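Long-range contacts in Beta2-bungarotoxin (Bungarus multicinctus, PDB 1BUN), which acts as a presynaptic neurotoxin, probably by using this Kunitz-type chain to bind voltage-gated potassium channels while its disulfide-linked partner chain hydrolyses phospholipids: residues 1-7 with 55-60; 16-22 with 34-40; 21-25 with 45-50. All coordinates share one frame; numbering follows the deposited sequence.

Contact 1 of 3, residues 1-7 with 55-60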
loop_
_atom_site.group_PDB
_atom_site.type_symbol
_atom_site.label_atom_id
_atom_site.label_comp_id
_atom_site.label_asym_id
_atom_site.label_seq_id
_atom_site.Cartn_x
_atom_site.Cartn_y
_atom_site.Cartn_z
ATOM N N ARG B 1 3.903 1.957 3.605
ATOM C CA ARG B 1 5.232 1.509 3.104
ATOM C C ARG B 1 6.341 2.333 3.755
ATOM O O ARG B 1 6.096 3.419 4.276
ATOM C CB ARG B 1 5.297 1.606 1.567
ATOM C CG ARG B 1 4.773 2.902 1.001
ATOM C CD ARG B 1 4.960 3.010 -0.491
ATOM N NE ARG B 1 5.695 4.233 -0.802
ATOM C CZ ARG B 1 5.281 5.198 -1.618
ATOM N NH1 ARG B 1 4.111 5.098 -2.250
ATOM N NH2 ARG B 1 6.041 6.284 -1.773
ATOM N N LYS B 2 7.552 1.786 3.755
ATOM C CA LYS B 2 8.702 2.461 4.333
ATOM C C LYS B 2 9.702 2.768 3.232
ATOM O O LYS B 2 9.605 2.226 2.123
ATOM C CB LYS B 2 9.340 1.583 5.412
ATOM C CG LYS B 2 8.480 1.456 6.659
ATOM C CD LYS B 2 8.992 0.421 7.659
ATOM C CE LYS B 2 8.609 -1.012 7.303
ATOM N NZ LYS B 2 9.490 -1.562 6.242
ATOM N N ARG B 3 10.642 3.663 3.531
ATOM C CA ARG B 3 11.673 4.053 2.570
ATOM C C ARG B 3 12.685 2.943 2.412
ATOM O O ARG B 3 13.023 2.293 3.390
ATOM C CB ARG B 3 12.382 5.305 3.036
ATOM C CG ARG B 3 12.998 6.025 1.907
ATOM C CD ARG B 3 13.739 7.206 2.386
ATOM N NE ARG B 3 14.347 7.922 1.275
ATOM C CZ ARG B 3 15.647 8.145 1.154
ATOM N NH1 ARG B 3 16.501 7.690 2.070
ATOM N NH2 ARG B 3 16.074 8.922 0.176
ATOM N N HIS B 4 13.163 2.702 1.194
ATOM C CA HIS B 4 14.132 1.628 1.002
ATOM C C HIS B 4 15.389 1.916 1.815
ATOM O O HIS B 4 15.947 3.009 1.762
ATOM C CB HIS B 4 14.491 1.448 -0.474
ATOM C CG HIS B 4 15.191 0.155 -0.761
ATOM N ND1 HIS B 4 16.531 0.004 -0.516
ATOM C CD2 HIS B 4 14.656 -1.055 -1.068
ATOM C CE1 HIS B 4 16.782 -1.285 -0.664
ATOM N NE2 HIS B 4 15.680 -1.964 -0.995
ATOM N N PRO B 5 15.826 0.953 2.621
ATOM C CA PRO B 5 17.022 1.165 3.427
ATOM C C PRO B 5 18.331 1.423 2.682
ATOM O O PRO B 5 19.294 1.886 3.292
ATOM C CB PRO B 5 17.096 -0.115 4.258
ATOM C CG PRO B 5 16.387 -1.125 3.407
ATOM C CD PRO B 5 15.205 -0.336 2.947
ATOM N N ASP B 6 18.382 1.181 1.377
ATOM C CA ASP B 6 19.642 1.386 0.656
ATOM C C ASP B 6 19.702 2.613 -0.241
ATOM O O ASP B 6 20.729 2.899 -0.853
ATOM C CB ASP B 6 19.993 0.122 -0.130
ATOM C CG ASP B 6 20.181 -1.094 0.779
ATOM O OD1 ASP B 6 20.840 -0.938 1.839
ATOM O OD2 ASP B 6 19.683 -2.201 0.453
ATOM N N CYS B 7 18.636 3.395 -0.239
ATOM C CA CYS B 7 18.523 4.581 -1.079
ATOM C C CYS B 7 19.674 5.585 -1.092
ATOM O O CYS B 7 19.768 6.409 -2.008
ATOM C CB CYS B 7 17.206 5.303 -0.769
ATOM S SG CYS B 7 15.759 4.318 -1.240
ATOM N N CYS B 55 9.377 6.211 -5.963
ATOM C CA CYS B 55 8.475 5.520 -5.061
ATOM C C CYS B 55 9.175 4.987 -3.827
ATOM O O CYS B 55 8.691 5.164 -2.712
ATOM C CB CYS B 55 7.841 4.347 -5.788
ATOM S SG CYS B 55 6.453 3.623 -4.882
ATOM N N GLU B 56 10.318 4.342 -4.046
ATOM C CA GLU B 56 11.083 3.720 -2.980
ATOM C C GLU B 56 12.020 4.627 -2.216
ATOM O O GLU B 56 12.318 4.351 -1.048
ATOM C CB GLU B 56 11.924 2.563 -3.540
ATOM C CG GLU B 56 11.178 1.355 -4.014
ATOM C CD GLU B 56 11.020 0.313 -2.936
ATOM O OE1 GLU B 56 10.565 0.652 -1.825
ATOM O OE2 GLU B 56 11.328 -0.860 -3.201
ATOM N N CYS B 57 12.463 5.708 -2.856
ATOM C CA CYS B 57 13.459 6.588 -2.253
ATOM C C CYS B 57 13.208 8.060 -2.075
ATOM O O CYS B 57 13.966 8.716 -1.352
ATOM C CB CYS B 57 14.774 6.481 -3.023
ATOM S SG CYS B 57 15.426 4.813 -3.161
ATOM N N LEU B 58 12.238 8.613 -2.778
ATOM C CA LEU B 58 12.006 10.039 -2.640
ATOM C C LEU B 58 11.755 10.421 -1.181
ATOM O O LEU B 58 11.003 9.761 -0.469
ATOM C CB LEU B 58 10.900 10.521 -3.586
ATOM C CG LEU B 58 11.299 11.664 -4.539
ATOM C CD1 LEU B 58 12.698 11.496 -5.057
ATOM C CD2 LEU B 58 10.332 11.726 -5.697
ATOM N N GLU B 59 12.532 11.394 -0.716
ATOM C CA GLU B 59 12.454 11.893 0.654
ATOM C C GLU B 59 11.319 12.897 0.813
ATOM O O GLU B 59 11.304 13.934 0.152
ATOM C CB GLU B 59 13.774 12.560 1.033
ATOM C CG GLU B 59 14.992 11.671 0.843
ATOM C CD GLU B 59 16.290 12.410 1.106
ATOM O OE1 GLU B 59 16.377 13.077 2.161
ATOM O OE2 GLU B 59 17.208 12.351 0.250
ATOM N N TYR B 60 10.370 12.585 1.683
ATOM C CA TYR B 60 9.239 13.468 1.916
ATOM C C TYR B 60 9.586 14.603 2.877
ATOM O O TYR B 60 9.071 14.668 3.997
ATOM C CB TYR B 60 8.025 12.669 2.413
ATOM C CG TYR B 60 7.335 11.862 1.323
ATOM C CD1 TYR B 60 7.061 12.428 0.087
ATOM C CD2 TYR B 60 6.939 10.548 1.540
ATOM C CE1 TYR B 60 6.409 11.715 -0.903
ATOM C CE2 TYR B 60 6.285 9.827 0.551
ATOM C CZ TYR B 60 6.023 10.422 -0.668
ATOM O OH TYR B 60 5.366 9.730 -1.661
HETATM O O HOH W 1 8.307 4.014 -0.197
#
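The Cys7-Cys57 disulfide, one of the three in this Kunitz (BPTI-type) fold, ties the N-terminal segment to the last turn of helix 50-57, with SG of Cys7 2.0 Å from SG of Cys57. Next to it, the backbone N of His4 makes an almost straight hydrogen bond to Glu56 O (2.9 Å, 178° at the hydrogen). Arg3 takes the following carbonyl. Its chain runs extended from CG to NE, and it grips Cys57 O side-on, through NE at 2.8 Å and NH2 at 2.6 Å; NH2 lies in the carbonyl plane, whereas NE stands above it. CG of Glu59 lies over a face of this guanidinium, but Glu59 OE2 makes just a long ion pair with Arg3 NH2 and is hydrogen-bonded to Tyr25 OH instead, while Arg3 NH1 pairs with Asp8. At the very N-terminus, Arg1 centres its guanidinium on Cys55 SG, 3.8 Å from the plane; that sulfur is disulfide-bonded to the other protein chain. One water accepts from Arg1 NE at 2.7 Å and donates to Lys2 O and Cys55 O. The tail thus brings N-H groups to the carbonyls at the C-terminal end of the helix, where arginine charge probably suits the helix dipole.

Contact 2 of 3, residues 16-22 with 34-40; sequences CQTVVRA and QFRYGGC
Strands 20-22 and 34-37 run antiparallel at 142°, their axes 4.8 Å apart at closest approach, and form the start and finish of the twisted hairpin that is central to the Kunitz fold. Val20 and Tyr37 make one hydrogen-bonded pair, with Val20 N to Tyr37 O at 2.9 Å and Tyr37 N to Val20 O at 2.8 Å; Ala22 and Phe35 make the next, and Arg21 and Arg36 form the non-hydrogen-bonded pair between them. Val20, Ala22, Phe35 and Tyr37 share one face of the sheet. There CB of Ala22 touches both CB of Tyr37 (3.8 Å) and CE1 of Phe35. Val20 and Tyr37 lie side by side, and CG1 of Val20 meets the tyrosine ring at its edge, in plane, 3.9 Å from CD2. Tyr37 has CG anti to its backbone N (chi1 -180°), which carries the ring forward along the chain, under the residues that follow, where it stacks on the ring of His46 and has Gly39 N over its centre. Beyond the strands the two segments are tied again by the Cys16-Cys40 disulfide and by Cys16 N to Gly38 O, 3.0 Å. In protease-inhibiting relatives the corresponding disulfide steadies the protease-binding loop, whose equivalent here is probably the exposed segment around Cys16 and Gln17. Gly39 takes a positive phi (77°) and has Gln17 NE2 4.0 Å from its CA. Arg21 and Arg36 point to the other face, where Gln34 OE1 lies against the aliphatic CB and CG of Arg21. Beside them Val19 crosses Arg36 at about a right angle and sets CG1 4.0 Å above the centre of the flat guanidinium.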
loop_
_atom_site.group_PDB
_atom_site.type_symbol
_atom_site.label_atom_id
_atom_site.label_comp_id
_atom_site.label_asym_id
_atom_site.label_seq_id
_atom_site.Cartn_x
_atom_site.Cartn_y
_atom_site.Cartn_z
ATOM N N CYS B 16 28.553 -8.712 -12.877
ATOM C CA CYS B 16 28.285 -10.102 -12.564
ATOM C C CYS B 16 27.344 -10.636 -13.611
ATOM O O CYS B 16 26.877 -11.738 -13.499
ATOM C CB CYS B 16 27.656 -10.259 -11.183
ATOM S SG CYS B 16 28.664 -9.586 -9.825
ATOM N N GLN B 17 27.089 -9.871 -14.656
ATOM C CA GLN B 17 26.179 -10.299 -15.712
ATOM C C GLN B 17 26.290 -9.274 -16.825
ATOM O O GLN B 17 27.090 -8.349 -16.723
ATOM C CB GLN B 17 24.775 -10.243 -15.163
ATOM C CG GLN B 17 23.932 -11.427 -15.415
ATOM C CD GLN B 17 22.524 -11.161 -14.957
ATOM O OE1 GLN B 17 21.561 -11.408 -15.689
ATOM N NE2 GLN B 17 22.390 -10.604 -13.758
ATOM N N THR B 18 25.507 -9.432 -17.887
ATOM C CA THR B 18 25.542 -8.456 -18.973
ATOM C C THR B 18 24.862 -7.266 -18.335
ATOM O O THR B 18 23.972 -7.442 -17.498
ATOM C CB THR B 18 24.739 -8.890 -20.212
ATOM O OG1 THR B 18 23.540 -9.527 -19.792
ATOM C CG2 THR B 18 25.538 -9.849 -21.079
ATOM N N VAL B 19 25.321 -6.073 -18.691
ATOM C CA VAL B 19 24.823 -4.834 -18.140
ATOM C C VAL B 19 23.434 -4.476 -18.598
ATOM O O VAL B 19 23.052 -4.755 -19.734
ATOM C CB VAL B 19 25.779 -3.705 -18.477
ATOM C CG1 VAL B 19 25.178 -2.346 -18.108
ATOM C CG2 VAL B 19 27.093 -3.938 -17.742
ATOM N N VAL B 20 22.683 -3.851 -17.698
ATOM C CA VAL B 20 21.325 -3.420 -17.977
ATOM C C VAL B 20 21.160 -1.988 -17.435
ATOM O O VAL B 20 21.945 -1.524 -16.598
ATOM C CB VAL B 20 20.303 -4.395 -17.325
ATOM C CG1 VAL B 20 20.274 -4.206 -15.817
ATOM C CG2 VAL B 20 18.928 -4.212 -17.936
ATOM N N ARG B 21 20.207 -1.253 -17.977
ATOM C CA ARG B 21 19.970 0.111 -17.519
ATOM C C ARG B 21 18.981 0.139 -16.345
ATOM O O ARG B 21 17.871 -0.402 -16.427
ATOM C CB ARG B 21 19.437 0.959 -18.662
ATOM C CG ARG B 21 20.313 0.864 -19.909
ATOM C CD ARG B 21 19.494 0.378 -21.101
ATOM N NE ARG B 21 18.914 -0.936 -20.846
ATOM C CZ ARG B 21 19.348 -2.055 -21.416
ATOM N NH1 ARG B 21 20.367 -2.013 -22.277
ATOM N NH2 ARG B 21 18.753 -3.210 -21.137
ATOM N N ALA B 22 19.412 0.717 -15.237
ATOM C CA ALA B 22 18.558 0.801 -14.090
ATOM C C ALA B 22 18.749 2.200 -13.469
ATOM O O ALA B 22 19.519 3.015 -13.980
ATOM C CB ALA B 22 18.881 -0.334 -13.103
ATOM N N GLN B 34 19.770 7.457 -14.092
ATOM C CA GLN B 34 20.101 6.230 -14.828
ATOM C C GLN B 34 21.587 5.841 -14.705
ATOM O O GLN B 34 22.463 6.716 -14.688
ATOM C CB GLN B 34 19.741 6.387 -16.304
ATOM C CG GLN B 34 19.868 5.088 -17.136
ATOM C CD GLN B 34 19.319 5.235 -18.573
ATOM O OE1 GLN B 34 19.251 4.251 -19.335
ATOM N NE2 GLN B 34 18.936 6.466 -18.948
ATOM N N PHE B 35 21.860 4.538 -14.584
ATOM C CA PHE B 35 23.234 4.031 -14.484
ATOM C C PHE B 35 23.363 2.633 -15.094
ATOM O O PHE B 35 22.353 1.999 -15.432
ATOM C CB PHE B 35 23.758 4.060 -13.040
ATOM C CG PHE B 35 23.320 2.901 -12.186
ATOM C CD1 PHE B 35 21.988 2.660 -11.928
ATOM C CD2 PHE B 35 24.254 2.077 -11.596
ATOM C CE1 PHE B 35 21.597 1.606 -11.083
ATOM C CE2 PHE B 35 23.859 1.025 -10.752
ATOM C CZ PHE B 35 22.537 0.796 -10.500
ATOM N N ARG B 36 24.602 2.185 -15.308
ATOM C CA ARG B 36 24.845 0.870 -15.887
ATOM C C ARG B 36 24.877 -0.138 -14.745
ATOM O O ARG B 36 25.849 -0.190 -13.999
ATOM C CB ARG B 36 26.178 0.860 -16.655
ATOM C CG ARG B 36 26.232 1.750 -17.908
ATOM C CD ARG B 36 27.559 1.586 -18.686
ATOM N NE ARG B 36 27.397 0.707 -19.854
ATOM C CZ ARG B 36 28.097 -0.411 -20.067
ATOM N NH1 ARG B 36 29.033 -0.805 -19.213
ATOM N NH2 ARG B 36 27.787 -1.201 -21.081
ATOM N N TYR B 37 23.786 -0.866 -14.547
ATOM C CA TYR B 37 23.704 -1.872 -13.468
ATOM C C TYR B 37 24.251 -3.223 -13.967
ATOM O O TYR B 37 23.815 -3.721 -15.018
ATOM C CB TYR B 37 22.249 -2.050 -12.998
ATOM C CG TYR B 37 22.100 -3.063 -11.891
ATOM C CD1 TYR B 37 22.794 -2.907 -10.691
ATOM C CD2 TYR B 37 21.310 -4.197 -12.050
ATOM C CE1 TYR B 37 22.719 -3.850 -9.684
ATOM C CE2 TYR B 37 21.222 -5.158 -11.033
ATOM C CZ TYR B 37 21.939 -4.969 -9.863
ATOM O OH TYR B 37 21.932 -5.914 -8.873
ATOM N N GLY B 38 25.150 -3.836 -13.194
ATOM C CA GLY B 38 25.747 -5.093 -13.594
ATOM C C GLY B 38 25.224 -6.369 -12.972
ATOM O O GLY B 38 25.808 -7.426 -13.186
ATOM N N GLY B 39 24.161 -6.303 -12.181
ATOM C CA GLY B 39 23.617 -7.522 -11.588
ATOM C C GLY B 39 24.304 -8.193 -10.395
ATOM O O GLY B 39 23.992 -9.345 -10.072
ATOM N N CYS B 40 25.201 -7.484 -9.715
ATOM C CA CYS B 40 25.916 -8.036 -8.564
ATOM C C CYS B 40 25.159 -7.881 -7.255
ATOM O O CYS B 40 25.569 -8.425 -6.222
ATOM C CB CYS B 40 27.266 -7.360 -8.430
ATOM S SG CYS B 40 28.281 -7.603 -9.909
#

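Contact 3 of 3, residues 21-25 with 45-50; sequences RAFYY and NHFKSD
Asn45 turns its amide toward Tyr25 by setting CG trans to its own backbone N (chi1 -171°) and nearly eclipsing OD1 with CA (chi2 -4°), while Phe23, with CG placed beside its backbone N (chi1 -51°), lays its ring against residues 48-50. Both fasten the loop that precedes the C-terminal helix of the Kunitz fold to the first strand of the hairpin. The amide of Asn45 reads the backbone of Tyr25 as another strand would: OD1 accepts from Tyr25 N at 2.7 Å, on a lone pair and in the carbonyl plane, and ND2 donates to Tyr25 O at 3.2 Å, on a lone pair, with that oxygen close to the amide plane of Asn45. ND2 also donates to Lys9 O, so the amide is fixed against flipping and ties the loop carrying Lys9 to the same place. Between these points Phe23 and Phe47 form a single antiparallel bridge, with Phe23 N to Phe47 O at 3.0 Å and Phe47 N to Phe23 O at 2.7 Å. His46 CA adds a C-H contact to the same Phe23 O. The ring of Phe47 turns toward helix 50-57, touching Leu52, Cys53 and Cys57. At the outer end a water donates to both Arg21 O and Lys48 O, bridging the two segments beyond the single direct bridge. Ser49 occupies the N-cap of the helix, and its CA comes 3.4 Å from CD1 of Phe23. One face of that ring is roofed by the first turn itself: Asp50 N stands 3.5 Å above the plane, over the ring centre.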
loop_
_atom_site.group_PDB
_atom_site.type_symbol
_atom_site.label_atom_id
_atom_site.label_comp_id
_atom_site.label_asym_id
_atom_site.label_seq_id
_atom_site.Cartn_x
_atom_site.Cartn_y
_atom_site.Cartn_z
ATOM N N ARG B 21 20.207 -1.253 -17.977
ATOM C CA ARG B 21 19.970 0.111 -17.519
ATOM C C ARG B 21 18.981 0.139 -16.345
ATOM O O ARG B 21 17.871 -0.402 -16.427
ATOM C CB ARG B 21 19.437 0.959 -18.662
ATOM C CG ARG B 21 20.313 0.864 -19.909
ATOM C CD ARG B 21 19.494 0.378 -21.101
ATOM N NE ARG B 21 18.914 -0.936 -20.846
ATOM C CZ ARG B 21 19.348 -2.055 -21.416
ATOM N NH1 ARG B 21 20.367 -2.013 -22.277
ATOM N NH2 ARG B 21 18.753 -3.210 -21.137
ATOM N N ALA B 22 19.412 0.717 -15.237
ATOM C CA ALA B 22 18.558 0.801 -14.090
ATOM C C ALA B 22 18.749 2.200 -13.469
ATOM O O ALA B 22 19.519 3.015 -13.980
ATOM C CB ALA B 22 18.881 -0.334 -13.103
ATOM N N PHE B 23 17.955 2.526 -12.456
ATOM C CA PHE B 23 18.079 3.823 -11.819
ATOM C C PHE B 23 18.370 3.554 -10.394
ATOM O O PHE B 23 18.018 2.493 -9.867
ATOM C CB PHE B 23 16.805 4.638 -11.918
ATOM C CG PHE B 23 16.256 4.728 -13.308
ATOM C CD1 PHE B 23 15.754 3.610 -13.939
ATOM C CD2 PHE B 23 16.252 5.916 -13.979
ATOM C CE1 PHE B 23 15.264 3.688 -15.215
ATOM C CE2 PHE B 23 15.761 5.986 -15.247
ATOM C CZ PHE B 23 15.265 4.866 -15.868
ATOM N N TYR B 24 19.087 4.493 -9.804
ATOM C CA TYR B 24 19.475 4.421 -8.428
ATOM C C TYR B 24 19.188 5.788 -7.864
ATOM O O TYR B 24 19.054 6.752 -8.623
ATOM C CB TYR B 24 20.956 4.142 -8.352
ATOM C CG TYR B 24 21.838 5.275 -8.786
ATOM C CD1 TYR B 24 22.120 5.509 -10.126
ATOM C CD2 TYR B 24 22.498 6.031 -7.845
ATOM C CE1 TYR B 24 23.063 6.459 -10.488
ATOM C CE2 TYR B 24 23.419 6.966 -8.189
ATOM C CZ TYR B 24 23.711 7.177 -9.500
ATOM O OH TYR B 24 24.733 8.063 -9.767
ATOM N N TYR B 25 19.110 5.897 -6.548
ATOM C CA TYR B 25 18.831 7.189 -5.958
ATOM C C TYR B 25 20.112 7.923 -5.612
ATOM O O TYR B 25 21.045 7.335 -5.058
ATOM C CB TYR B 25 17.946 7.039 -4.709
ATOM C CG TYR B 25 17.551 8.357 -4.086
ATOM C CD1 TYR B 25 16.691 9.232 -4.742
ATOM C CD2 TYR B 25 18.074 8.744 -2.860
ATOM C CE1 TYR B 25 16.362 10.467 -4.189
ATOM C CE2 TYR B 25 17.753 9.963 -2.310
ATOM C CZ TYR B 25 16.900 10.815 -2.974
ATOM O OH TYR B 25 16.572 12.010 -2.385
ATOM N N ASN B 45 19.970 -0.476 -4.184
ATOM C CA ASN B 45 19.741 0.851 -4.755
ATOM C C ASN B 45 19.921 0.683 -6.253
ATOM O O ASN B 45 21.011 0.909 -6.808
ATOM C CB ASN B 45 20.745 1.883 -4.200
ATOM C CG ASN B 45 20.402 3.316 -4.593
ATOM O OD1 ASN B 45 19.450 3.552 -5.336
ATOM N ND2 ASN B 45 21.170 4.275 -4.105
ATOM N N HIS B 46 18.906 0.081 -6.860
ATOM C CA HIS B 46 18.851 -0.166 -8.298
ATOM C C HIS B 46 17.428 -0.612 -8.610
ATOM O O HIS B 46 16.951 -1.631 -8.102
ATOM C CB HIS B 46 19.891 -1.213 -8.747
ATOM C CG HIS B 46 19.725 -2.564 -8.117
ATOM N ND1 HIS B 46 18.817 -3.511 -8.538
ATOM C CD2 HIS B 46 20.410 -3.144 -7.097
ATOM C CE1 HIS B 46 18.978 -4.603 -7.783
ATOM N NE2 HIS B 46 19.937 -4.427 -6.892
ATOM N N PHE B 47 16.731 0.142 -9.440
ATOM C CA PHE B 47 15.354 -0.225 -9.734
ATOM C C PHE B 47 15.094 -0.196 -11.241
ATOM O O PHE B 47 15.684 0.613 -11.945
ATOM C CB PHE B 47 14.389 0.726 -8.961
ATOM C CG PHE B 47 14.832 1.031 -7.540
ATOM C CD1 PHE B 47 15.783 2.011 -7.289
ATOM C CD2 PHE B 47 14.367 0.286 -6.479
ATOM C CE1 PHE B 47 16.274 2.243 -5.999
ATOM C CE2 PHE B 47 14.858 0.511 -5.174
ATOM C CZ PHE B 47 15.817 1.495 -4.943
ATOM N N LYS B 48 14.204 -1.063 -11.722
ATOM C CA LYS B 48 13.868 -1.131 -13.142
ATOM C C LYS B 48 13.514 0.218 -13.727
ATOM O O LYS B 48 13.684 0.418 -14.915
ATOM C CB LYS B 48 12.651 -2.012 -13.415
ATOM C CG LYS B 48 12.455 -3.259 -12.573
ATOM C CD LYS B 48 11.020 -3.797 -12.796
ATOM C CE LYS B 48 10.670 -4.944 -11.832
ATOM N NZ LYS B 48 10.478 -4.484 -10.428
ATOM N N SER B 49 12.951 1.124 -12.936
ATOM C CA SER B 49 12.579 2.420 -13.482
ATOM C C SER B 49 12.543 3.587 -12.516
ATOM O O SER B 49 12.590 3.402 -11.304
ATOM C CB SER B 49 11.243 2.316 -14.216
ATOM O OG SER B 49 10.182 1.984 -13.338
ATOM N N ASP B 50 12.513 4.790 -13.082
ATOM C CA ASP B 50 12.459 6.053 -12.340
ATOM C C ASP B 50 11.281 6.072 -11.358
ATOM O O ASP B 50 11.454 6.328 -10.173
ATOM C CB ASP B 50 12.307 7.222 -13.334
ATOM C CG ASP B 50 12.661 8.577 -12.723
ATOM O OD1 ASP B 50 13.468 8.625 -11.778
ATOM O OD2 ASP B 50 12.144 9.614 -13.186
HETATM O O HOH W 2 15.135 -0.322 -17.011
#

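Contact 3 lies nearest the middle of the chain and is partly buried; contacts 1 and 2 are surface contacts on opposite sides of that centre, their centres about 21 Å apart. Contacts 2 and 3 both use strand 20-26 and share Arg21 and Ala22, one pairing it with strand 31-37, the other with the loop before the helix. Contact 1 meets contact 3 through Tyr25, whose hydroxyl reaches Glu59. The chemistry follows the position: each outer contact carries a disulfide, joined by arginine-to-carbonyl bonds in contact 1 and by a short antiparallel ladder in contact 2, whereas contact 3 relies on one bridge, an asparagine amide and aromatic packing.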